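PDB 5HMQ: 4-hydroxyphenylpyruvate dioxygenase from Pseudomonas putida, which converts 3-dehydroshikimate to protocatechuate, using a divalent metal ion in an isomerase-like barrel fused to a hydroxyphenylpyruvate dioxygenase-like domain. Local coordinates for residues C[206-211]-C[241-246]; C[212-217]-C[260-265]; C[575-578]-C[584-587]; C[530-535]-C[564-569]. All blocks are in the same frame, centred on the assembly; numbering follows the deposited sequence.

Overall arrangement
Contacts 1 and 2 belong to the N-terminal TIM barrel, contacts 3 and 4 to the C-terminal dioxygenase-like part; the nearest atoms of contacts 2 and 3 are about 24 Å apart. Both barrel contacts are buried and meet mainly around R212, whose NH1 makes a salt bridge to the metal ligand E241. Contact 1 lies beside the catalytic magnesium, whereas contact 2 packs a turn on helix 252-276. Contact 3 is a buried strand pair with backbone hydrogen bonds; contact 4, at the surface, rests on two phenylalanine rings and the backbone and CB of E569, without hydrogen bonds between its segments. F587 of contact 3 touches F566 and I531 of contact 4, joining the hairpin to both helices.

Contact 1 (C[206-211]-C[241-246]); sequences EWSRHF and EIFNDG. With MG (magnesium ion), chain K.
F243 packs against S208 and R209 in a buried contact of the TIM barrel, where helix 204-211 faces the loop that follows the last strand, 238-240. The same loop begins with E241, a catalytic metal ligand, so the contact borders the active site at the C-terminal ends of the barrel strands. The F243 ring offers its edge to the helix: CD2 lies 3.6 Å from the carbonyl O of S208, near the ring plane, and CE2 is 3.8 Å from S208 OG. With CG anti to its own carbonyl carbon (chi1 -63°), the ring is carried over to the helix. R209 takes part through its backbone, its carbonyl O lying 3.7 Å from F243 CB. S208 OG is hydrogen-bonded to R212 NE, which ties the hydroxyl to an arginine that also reaches E241. The R209 side chain starts out away from the loop; its NH1 makes a salt bridge to E206 OE1, 3.0 Å away, while NH2 bonds to the backbone O of E358 of the second subunit. One side of the helix thus serves the active-site loop and another the dimer interface. E136, D167 and Q193 are the metal's other protein ligands. The two carboxylate oxygens of E241 divide their work: OE1 lies 2.1 Å from the magnesium, and OE2 accepts a 2.7 Å hydrogen bond from a metal-bound water and one from Q63 NE2.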
# COMPACT_ATOMS: atom_id res chain seq x y z
N GLU C 206 -15.96 -9.00 12.15
CA GLU C 206 -15.20 -8.74 10.92
C GLU C 206 -15.11 -7.25 10.64
O GLU C 206 -14.09 -6.78 10.11
CB GLU C 206 -15.85 -9.48 9.75
CG GLU C 206 -16.14 -10.95 9.99
CD GLU C 206 -14.89 -11.82 9.93
OE1 GLU C 206 -13.87 -11.37 9.37
OE2 GLU C 206 -14.94 -12.96 10.45
N TRP C 207 -16.16 -6.50 10.97
CA TRP C 207 -16.12 -5.04 10.86
C TRP C 207 -14.99 -4.45 11.69
O TRP C 207 -14.26 -3.56 11.22
CB TRP C 207 -17.48 -4.48 11.31
CG TRP C 207 -17.70 -3.01 11.13
CD1 TRP C 207 -16.87 -2.12 10.51
CD2 TRP C 207 -18.84 -2.26 11.57
NE1 TRP C 207 -17.42 -0.86 10.55
CE2 TRP C 207 -18.63 -0.92 11.19
CE3 TRP C 207 -20.01 -2.60 12.25
CZ2 TRP C 207 -19.56 0.08 11.47
CZ3 TRP C 207 -20.93 -1.60 12.53
CH2 TRP C 207 -20.69 -0.28 12.14
N SER C 208 -14.80 -4.94 12.92
CA SER C 208 -13.72 -4.44 13.76
C SER C 208 -12.36 -4.92 13.27
O SER C 208 -11.38 -4.18 13.38
CB SER C 208 -13.94 -4.89 15.21
OG SER C 208 -12.86 -4.50 16.03
N ARG C 209 -12.30 -6.13 12.73
CA ARG C 209 -11.02 -6.72 12.35
C ARG C 209 -10.35 -5.95 11.22
O ARG C 209 -9.13 -5.74 11.25
CB ARG C 209 -11.23 -8.18 11.94
CG ARG C 209 -10.00 -8.84 11.33
CD ARG C 209 -10.18 -10.34 11.09
NE ARG C 209 -10.21 -11.14 12.31
CZ ARG C 209 -11.21 -11.96 12.65
NH1 ARG C 209 -12.25 -12.09 11.84
NH2 ARG C 209 -11.15 -12.65 13.77
N HIS C 210 -11.13 -5.50 10.23
CA HIS C 210 -10.55 -5.00 9.00
C HIS C 210 -10.75 -3.52 8.73
O HIS C 210 -10.00 -2.96 7.92
CB HIS C 210 -11.12 -5.78 7.80
CG HIS C 210 -10.84 -7.25 7.84
ND1 HIS C 210 -9.58 -7.78 7.67
CD2 HIS C 210 -11.68 -8.31 8.00
CE1 HIS C 210 -9.65 -9.10 7.74
NE2 HIS C 210 -10.91 -9.44 7.94
N PHE C 211 -11.73 -2.86 9.35
CA PHE C 211 -12.10 -1.52 8.91
C PHE C 211 -11.90 -0.42 9.95
O PHE C 211 -12.36 0.71 9.72
CB PHE C 211 -13.54 -1.51 8.41
CG PHE C 211 -13.74 -2.36 7.19
CD1 PHE C 211 -13.47 -1.84 5.93
CD2 PHE C 211 -14.17 -3.67 7.29
CE1 PHE C 211 -13.63 -2.61 4.80
CE2 PHE C 211 -14.33 -4.44 6.15
CZ PHE C 211 -14.06 -3.91 4.91
N GLU C 241 -6.60 2.49 18.80
CA GLU C 241 -6.49 1.05 18.60
C GLU C 241 -7.06 0.71 17.22
O GLU C 241 -8.28 0.68 17.04
CB GLU C 241 -7.19 0.26 19.70
CG GLU C 241 -6.91 -1.24 19.61
CD GLU C 241 -7.79 -2.07 20.53
OE1 GLU C 241 -8.95 -1.68 20.75
OE2 GLU C 241 -7.31 -3.11 21.02
N ILE C 242 -6.17 0.46 16.27
CA ILE C 242 -6.51 -0.05 14.95
C ILE C 242 -5.87 -1.42 14.81
O ILE C 242 -4.82 -1.69 15.41
CB ILE C 242 -6.00 0.91 13.85
CG1 ILE C 242 -6.57 2.30 14.05
CG2 ILE C 242 -6.30 0.38 12.45
CD1 ILE C 242 -8.05 2.33 14.24
N PHE C 243 -6.49 -2.30 14.03
CA PHE C 243 -5.96 -3.64 13.83
C PHE C 243 -5.46 -3.73 12.39
O PHE C 243 -6.23 -3.97 11.46
CB PHE C 243 -7.02 -4.70 14.13
CG PHE C 243 -7.49 -4.69 15.55
CD1 PHE C 243 -6.67 -5.15 16.57
CD2 PHE C 243 -8.76 -4.23 15.88
CE1 PHE C 243 -7.10 -5.14 17.89
CE2 PHE C 243 -9.20 -4.22 17.19
CZ PHE C 243 -8.36 -4.68 18.20
N ASN C 244 -4.16 -3.51 12.22
CA ASN C 244 -3.49 -3.72 10.95
C ASN C 244 -2.73 -5.05 10.96
O ASN C 244 -2.75 -5.80 11.95
CB ASN C 244 -2.57 -2.54 10.63
CG ASN C 244 -3.30 -1.44 9.88
OD1 ASN C 244 -4.48 -1.58 9.54
ND2 ASN C 244 -2.62 -0.33 9.64
N ASP C 245 -2.05 -5.34 9.86
CA ASP C 245 -1.23 -6.54 9.75
C ASP C 245 -2.00 -7.85 9.74
O ASP C 245 -3.20 -7.87 10.00
N GLY C 246 -1.31 -8.94 9.42
CA GLY C 246 0.09 -8.90 9.03
C GLY C 246 0.25 -8.55 7.56
O GLY C 246 1.36 -8.37 7.06
MG MG K . -10.36 -2.07 22.23
O HOH W 1 -8.98 -3.26 23.11
O HOH W 2 -10.98 -3.69 21.27

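Contact 2 (C[212-217]-C[260-265]); sequences RCFPGQ and LRSLLY
S262 of helix 252-276 fits against F214 and P215 at the start of a type II turn, and van der Waals contact joins the two segments. S262 OG approaches P215 CD to 3.4 Å and F214 CB to 3.6 Å, while S262 CB lies 3.4 Å from the carbonyl O of P215. The small serine is consistent with the close approach, 5.5 Å between the CA atoms of P215 and S262. Its hydroxyl sits between the backbone N and the carbonyl carbon (chi1 78°), from where it also hydrogen-bonds to G259 O one turn earlier. The buried hydroxyl is thus satisfied within its own helix and not by the turn.

Hydrogen bonds shape the turn itself. Q217 N donates to F214 O at 2.9 Å, closing the turn, and F214 N donates to Q217 OE1 at 2.9 Å, with the donor lying above the amide carbonyl plane. G216 occupies the third position with a positive phi of 100°, usual for glycine in a type II turn; its N and O are held by D196 OD2 and K463 NZ.

In the barrel, this loop links helices 204-211 and 222-231. F214 and P215 also rest on L240 of strand 238-240, so the turn lies between that strand and helix 252-276. S262 and Y265 touch helix 455-465 of the C-terminal domain, which also carries K463, placing the contact near the domain interface.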
# COMPACT_ATOMS: atom_id res chain seq x y z
N ARG C 212 -11.25 -0.69 11.07
CA ARG C 212 -10.93 0.39 11.99
C ARG C 212 -9.93 1.34 11.34
O ARG C 212 -9.04 0.92 10.60
CB ARG C 212 -10.35 -0.17 13.30
CG ARG C 212 -11.39 -0.63 14.30
CD ARG C 212 -10.71 -1.09 15.58
NE ARG C 212 -11.65 -1.74 16.49
CZ ARG C 212 -11.64 -1.57 17.81
NH1 ARG C 212 -10.76 -0.76 18.38
NH2 ARG C 212 -12.53 -2.21 18.57
N CYS C 213 -10.10 2.64 11.61
CA CYS C 213 -9.18 3.65 11.11
C CYS C 213 -9.11 4.78 12.13
O CYS C 213 -9.81 4.76 13.15
CB CYS C 213 -9.60 4.15 9.72
SG CYS C 213 -11.33 4.66 9.60
N PHE C 214 -8.28 5.77 11.85
CA PHE C 214 -8.06 6.85 12.80
C PHE C 214 -9.24 7.82 12.81
O PHE C 214 -9.95 7.96 11.81
CB PHE C 214 -6.77 7.60 12.46
CG PHE C 214 -5.53 6.79 12.66
CD1 PHE C 214 -5.38 5.99 13.79
CD2 PHE C 214 -4.49 6.84 11.74
CE1 PHE C 214 -4.23 5.25 13.98
CE2 PHE C 214 -3.34 6.10 11.93
CZ PHE C 214 -3.21 5.30 13.05
N PRO C 215 -9.48 8.47 13.95
CA PRO C 215 -10.59 9.44 14.05
C PRO C 215 -10.56 10.46 12.92
O PRO C 215 -9.54 11.09 12.66
CB PRO C 215 -10.35 10.10 15.41
CG PRO C 215 -9.64 9.07 16.21
CD PRO C 215 -8.81 8.26 15.25
N GLY C 216 -11.70 10.59 12.24
CA GLY C 216 -11.83 11.47 11.11
C GLY C 216 -11.74 10.78 9.77
O GLY C 216 -12.19 11.34 8.76
N GLN C 217 -11.17 9.57 9.73
CA GLN C 217 -11.06 8.81 8.49
C GLN C 217 -12.27 7.94 8.22
O GLN C 217 -12.41 7.42 7.11
CB GLN C 217 -9.79 7.95 8.52
CG GLN C 217 -8.51 8.76 8.64
CD GLN C 217 -7.27 7.89 8.79
OE1 GLN C 217 -7.34 6.77 9.29
NE2 GLN C 217 -6.13 8.41 8.35
N LEU C 260 -1.21 10.53 15.52
CA LEU C 260 -1.10 11.70 16.38
C LEU C 260 -1.91 12.86 15.81
O LEU C 260 -2.62 13.56 16.54
CB LEU C 260 0.37 12.09 16.55
CG LEU C 260 0.79 12.98 17.72
CD1 LEU C 260 0.44 14.44 17.51
CD2 LEU C 260 0.20 12.46 19.02
N ARG C 261 -1.81 13.08 14.49
CA ARG C 261 -2.61 14.12 13.84
C ARG C 261 -4.10 13.90 14.08
O ARG C 261 -4.84 14.86 14.34
CB ARG C 261 -2.30 14.15 12.35
CG ARG C 261 -3.14 15.14 11.55
CD ARG C 261 -2.73 15.15 10.08
NE ARG C 261 -1.48 15.87 9.87
CZ ARG C 261 -0.82 15.90 8.72
NH1 ARG C 261 -1.28 15.23 7.67
NH2 ARG C 261 0.31 16.58 8.62
N SER C 262 -4.56 12.65 14.01
CA SER C 262 -5.98 12.38 14.22
C SER C 262 -6.41 12.67 15.66
O SER C 262 -7.55 13.09 15.89
CB SER C 262 -6.31 10.93 13.86
OG SER C 262 -5.90 10.04 14.89
N LEU C 263 -5.52 12.46 16.63
CA LEU C 263 -5.84 12.79 18.01
C LEU C 263 -5.91 14.30 18.22
O LEU C 263 -6.77 14.79 18.97
CB LEU C 263 -4.82 12.16 18.96
CG LEU C 263 -5.01 10.66 19.22
CD1 LEU C 263 -3.95 10.14 20.19
CD2 LEU C 263 -6.41 10.38 19.75
N LEU C 264 -5.00 15.04 17.59
CA LEU C 264 -5.07 16.50 17.65
C LEU C 264 -6.38 17.01 17.06
O LEU C 264 -7.04 17.88 17.64
CB LEU C 264 -3.88 17.11 16.92
CG LEU C 264 -2.50 16.76 17.49
CD1 LEU C 264 -1.40 17.47 16.70
CD2 LEU C 264 -2.40 17.08 18.98
N TYR C 265 -6.77 16.47 15.90
CA TYR C 265 -8.02 16.86 15.27
C TYR C 265 -9.22 16.45 16.12
O TYR C 265 -10.19 17.20 16.25
CB TYR C 265 -8.11 16.25 13.87
CG TYR C 265 -9.35 16.61 13.09
CD1 TYR C 265 -9.58 17.91 12.66
CD2 TYR C 265 -10.28 15.64 12.75
CE1 TYR C 265 -10.71 18.24 11.93
CE2 TYR C 265 -11.41 15.95 12.02
CZ TYR C 265 -11.62 17.25 11.61
OH TYR C 265 -12.75 17.57 10.89

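Contact 3 (C[575-578]-C[584-587]); sequences VLYD and GELF
Y577 and F587 form a non-hydrogen-bonded antiparallel pair, and D578 and L586 the hydrogen-bonded pair beside it. The short strand axes run 4.9 Å apart with their directions at 167°. L586 N donates to D578 O at 2.8 Å, and D578 N returns a bond to L586 O at 3.1 Å. CA-H...O contacts supplement them, among them Y577 CA to L586 O and F587 CA to L576 O. These strands are the arms of a beta hairpin in the vicinal oxygen chelate (VOC) fold; strand 576-579 forms an edge of its mixed sheet within this chain. On one face, the Y577 and F587 side chains run alongside each other in the same direction, their ring planes at 45°. Y577 CD1 meets F587 CE1 at 3.5 Å, and V575 CG1 extends the apolar surface to F587 CB. Y577 CG is anti to the backbone N (chi1 177°), directing the phenol toward E585, whose carboxylate stands perpendicular to the ring. Y577 OH points at E585 OE2, but the modelled approach is too short to be trusted in detail; the hydroxyl also accepts from R579 NE. On the other face, L586 CB and D578 CB are 4.2 Å apart, and the L586 side chain lies about 5 Å from that of E601, a ligand of the second magnesium.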
# COMPACT_ATOMS: atom_id res chain seq x y z
N VAL C 575 -25.36 15.73 -24.26
CA VAL C 575 -25.41 16.24 -22.89
C VAL C 575 -25.96 15.15 -21.99
O VAL C 575 -26.96 14.50 -22.31
CB VAL C 575 -26.25 17.52 -22.81
CG1 VAL C 575 -26.36 18.00 -21.37
CG2 VAL C 575 -25.65 18.61 -23.68
N LEU C 576 -25.32 14.96 -20.84
CA LEU C 576 -25.76 14.03 -19.81
C LEU C 576 -26.59 14.78 -18.77
O LEU C 576 -26.42 15.98 -18.56
CB LEU C 576 -24.56 13.35 -19.16
CG LEU C 576 -23.73 12.51 -20.13
CD1 LEU C 576 -22.35 12.25 -19.58
CD2 LEU C 576 -24.43 11.19 -20.42
N TYR C 577 -27.49 14.05 -18.11
CA TYR C 577 -28.54 14.67 -17.33
C TYR C 577 -28.71 13.97 -15.99
O TYR C 577 -28.50 12.76 -15.87
CB TYR C 577 -29.87 14.66 -18.10
CG TYR C 577 -31.05 15.22 -17.33
CD1 TYR C 577 -31.24 16.59 -17.21
CD2 TYR C 577 -31.98 14.38 -16.74
CE1 TYR C 577 -32.31 17.11 -16.51
CE2 TYR C 577 -33.06 14.88 -16.04
CZ TYR C 577 -33.22 16.25 -15.93
OH TYR C 577 -34.30 16.75 -15.24
N ASP C 578 -29.08 14.75 -14.98
CA ASP C 578 -29.46 14.25 -13.67
C ASP C 578 -30.43 15.23 -13.03
O ASP C 578 -30.39 16.43 -13.31
CB ASP C 578 -28.25 14.03 -12.76
CG ASP C 578 -28.58 13.24 -11.51
OD1 ASP C 578 -29.39 12.29 -11.60
OD2 ASP C 578 -28.05 13.58 -10.43
N GLY C 584 -34.07 20.36 -8.73
CA GLY C 584 -32.79 20.77 -9.28
C GLY C 584 -32.32 19.82 -10.36
O GLY C 584 -32.55 18.61 -10.32
N GLU C 585 -31.64 20.38 -11.36
CA GLU C 585 -31.21 19.62 -12.52
C GLU C 585 -29.74 19.88 -12.81
O GLU C 585 -29.21 20.96 -12.53
CB GLU C 585 -32.04 19.96 -13.76
CG GLU C 585 -33.48 19.52 -13.68
CD GLU C 585 -34.26 19.90 -14.92
OE1 GLU C 585 -34.37 21.11 -15.20
OE2 GLU C 585 -34.76 18.98 -15.61
N LEU C 586 -29.08 18.87 -13.39
CA LEU C 586 -27.69 18.96 -13.79
C LEU C 586 -27.57 18.64 -15.27
O LEU C 586 -28.12 17.64 -15.74
CB LEU C 586 -26.81 18.01 -12.98
CG LEU C 586 -25.32 18.01 -13.33
CD1 LEU C 586 -24.68 19.34 -12.97
CD2 LEU C 586 -24.59 16.85 -12.66
N PHE C 587 -26.84 19.49 -15.99
CA PHE C 587 -26.47 19.25 -17.38
C PHE C 587 -24.96 19.31 -17.47
O PHE C 587 -24.35 20.34 -17.15
CB PHE C 587 -27.10 20.30 -18.31
CG PHE C 587 -28.58 20.47 -18.12
CD1 PHE C 587 -29.47 19.59 -18.70
CD2 PHE C 587 -29.07 21.52 -17.37
CE1 PHE C 587 -30.84 19.75 -18.54
CE2 PHE C 587 -30.44 21.69 -17.19
CZ PHE C 587 -31.32 20.80 -17.78

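Contact 4 (C[530-535]-C[564-569]); sequences DIFREV and DEFLSE
F532 bridges helices 531-541 and 564-572 at the surface of the second VOC (glyoxalase-like) module, where both helices pack beside its mixed sheet, away from the metal sites. Its ring makes the close part of the contact: CE2 lies 3.7 Å from F566 CE1, while CE1 comes 3.8 Å from the backbone C of E569 and 4.0 Å from E569 CB. The phenylalanine rings lie obliquely to one another, planes at 76° and centroids 5.8 Å apart, whereas the backbone C of E569 meets the F532 ring at its edge. F532 CG stands anti to the carbonyl carbon (chi1 -69°), but F566 has CG anti to the backbone N (chi1 -177°); with these torsions the ring ends meet although the nearest CA atoms, of F532 and E569, are 8.5 Å apart.

Beyond these few atoms the contact is loose: all three touching residues remain partly exposed, and the two segments together bury just 137 Å². At the start of the first helix, D530 is the N-cap: its OD1 accepts from R533 N at 3.1 Å, from above the carboxylate plane, and weakly from F532 N. This capping fixes the first turn from which F532 projects.

Y573 packs edge-to-face with F532, just beyond helix 564-572. Toward the sheet, I531 and F566 both rest on F587 of strand 585-590, while V535 touches V589 of that strand and L567 packs against helix 550-559.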
# COMPACT_ATOMS: atom_id res chain seq x y z
N ASP C 530 -24.95 28.26 -19.77
CA ASP C 530 -25.71 27.64 -20.85
C ASP C 530 -24.93 26.44 -21.35
O ASP C 530 -23.92 26.60 -22.05
CB ASP C 530 -25.97 28.64 -21.98
CG ASP C 530 -26.92 28.11 -23.04
OD1 ASP C 530 -27.05 26.88 -23.20
OD2 ASP C 530 -27.54 28.94 -23.74
N ILE C 531 -25.40 25.24 -21.01
CA ILE C 531 -24.68 24.02 -21.39
C ILE C 531 -24.66 23.86 -22.90
O ILE C 531 -23.66 23.44 -23.48
CB ILE C 531 -25.29 22.80 -20.68
CG1 ILE C 531 -24.44 21.55 -20.94
CG2 ILE C 531 -26.73 22.57 -21.10
CD1 ILE C 531 -23.08 21.58 -20.26
N PHE C 532 -25.77 24.21 -23.57
CA PHE C 532 -25.85 24.01 -25.01
C PHE C 532 -24.93 24.96 -25.76
O PHE C 532 -24.31 24.58 -26.76
CB PHE C 532 -27.29 24.18 -25.49
CG PHE C 532 -28.20 23.08 -25.04
CD1 PHE C 532 -28.21 21.86 -25.69
CD2 PHE C 532 -29.06 23.27 -23.97
CE1 PHE C 532 -29.04 20.85 -25.28
CE2 PHE C 532 -29.91 22.26 -23.56
CZ PHE C 532 -29.90 21.05 -24.22
N ARG C 533 -24.84 26.22 -25.31
CA ARG C 533 -23.96 27.17 -25.97
C ARG C 533 -22.50 26.76 -25.82
O ARG C 533 -21.69 26.94 -26.74
CB ARG C 533 -24.19 28.57 -25.42
CG ARG C 533 -23.58 29.67 -26.29
CD ARG C 533 -23.63 31.02 -25.61
NE ARG C 533 -23.10 32.07 -26.47
CZ ARG C 533 -22.88 33.32 -26.09
NH1 ARG C 533 -23.13 33.69 -24.84
NH2 ARG C 533 -22.39 34.20 -26.95
N GLU C 534 -22.13 26.21 -24.66
CA GLU C 534 -20.75 25.83 -24.43
C GLU C 534 -20.38 24.56 -25.19
O GLU C 534 -19.28 24.47 -25.75
CB GLU C 534 -20.48 25.66 -22.94
CG GLU C 534 -20.65 26.94 -22.14
CD GLU C 534 -19.86 28.10 -22.71
OE1 GLU C 534 -18.70 27.90 -23.11
OE2 GLU C 534 -20.42 29.22 -22.76
N VAL C 535 -21.29 23.58 -25.21
CA VAL C 535 -21.04 22.36 -25.98
C VAL C 535 -20.86 22.68 -27.45
O VAL C 535 -19.95 22.16 -28.11
CB VAL C 535 -22.18 21.34 -25.75
CG1 VAL C 535 -22.11 20.23 -26.79
CG2 VAL C 535 -22.09 20.76 -24.35
N ASP C 564 -40.51 16.97 -25.83
CA ASP C 564 -39.89 16.12 -26.84
C ASP C 564 -38.84 16.89 -27.64
O ASP C 564 -37.80 16.34 -28.00
CB ASP C 564 -40.97 15.57 -27.77
CG ASP C 564 -40.53 14.31 -28.50
OD1 ASP C 564 -39.31 14.04 -28.55
OD2 ASP C 564 -41.40 13.60 -29.04
N GLU C 565 -39.11 18.17 -27.93
CA GLU C 565 -38.14 18.98 -28.65
C GLU C 565 -36.89 19.23 -27.82
O GLU C 565 -35.80 19.42 -28.37
CB GLU C 565 -38.79 20.30 -29.06
CG GLU C 565 -37.89 21.26 -29.81
CD GLU C 565 -38.64 22.47 -30.32
OE1 GLU C 565 -39.78 22.30 -30.81
OE2 GLU C 565 -38.10 23.60 -30.22
N PHE C 566 -37.02 19.23 -26.49
CA PHE C 566 -35.86 19.46 -25.62
C PHE C 566 -34.94 18.25 -25.55
O PHE C 566 -33.72 18.41 -25.62
CB PHE C 566 -36.33 19.84 -24.21
CG PHE C 566 -35.20 20.17 -23.27
CD1 PHE C 566 -34.45 21.32 -23.44
CD2 PHE C 566 -34.89 19.32 -22.22
CE1 PHE C 566 -33.41 21.62 -22.57
CE2 PHE C 566 -33.86 19.61 -21.35
CZ PHE C 566 -33.12 20.76 -21.53
N LEU C 567 -35.50 17.05 -25.43
CA LEU C 567 -34.65 15.87 -25.24
C LEU C 567 -33.87 15.55 -26.50
O LEU C 567 -32.72 15.10 -26.41
CB LEU C 567 -35.50 14.66 -24.83
CG LEU C 567 -34.82 13.28 -24.70
CD1 LEU C 567 -35.56 12.46 -23.63
CD2 LEU C 567 -34.65 12.47 -26.00
N SER C 568 -34.45 15.80 -27.67
CA SER C 568 -33.72 15.57 -28.91
C SER C 568 -32.55 16.53 -29.06
O SER C 568 -31.59 16.20 -29.76
CB SER C 568 -34.66 15.69 -30.11
OG SER C 568 -34.99 17.04 -30.37
N GLU C 569 -32.61 17.69 -28.42
CA GLU C 569 -31.46 18.58 -28.39
C GLU C 569 -30.36 18.02 -27.50
O GLU C 569 -29.18 18.03 -27.88
CB GLU C 569 -31.88 19.97 -27.93
CG GLU C 569 -32.70 20.73 -28.96
CD GLU C 569 -33.28 22.02 -28.41
OE1 GLU C 569 -32.81 22.49 -27.35
OE2 GLU C 569 -34.21 22.57 -29.05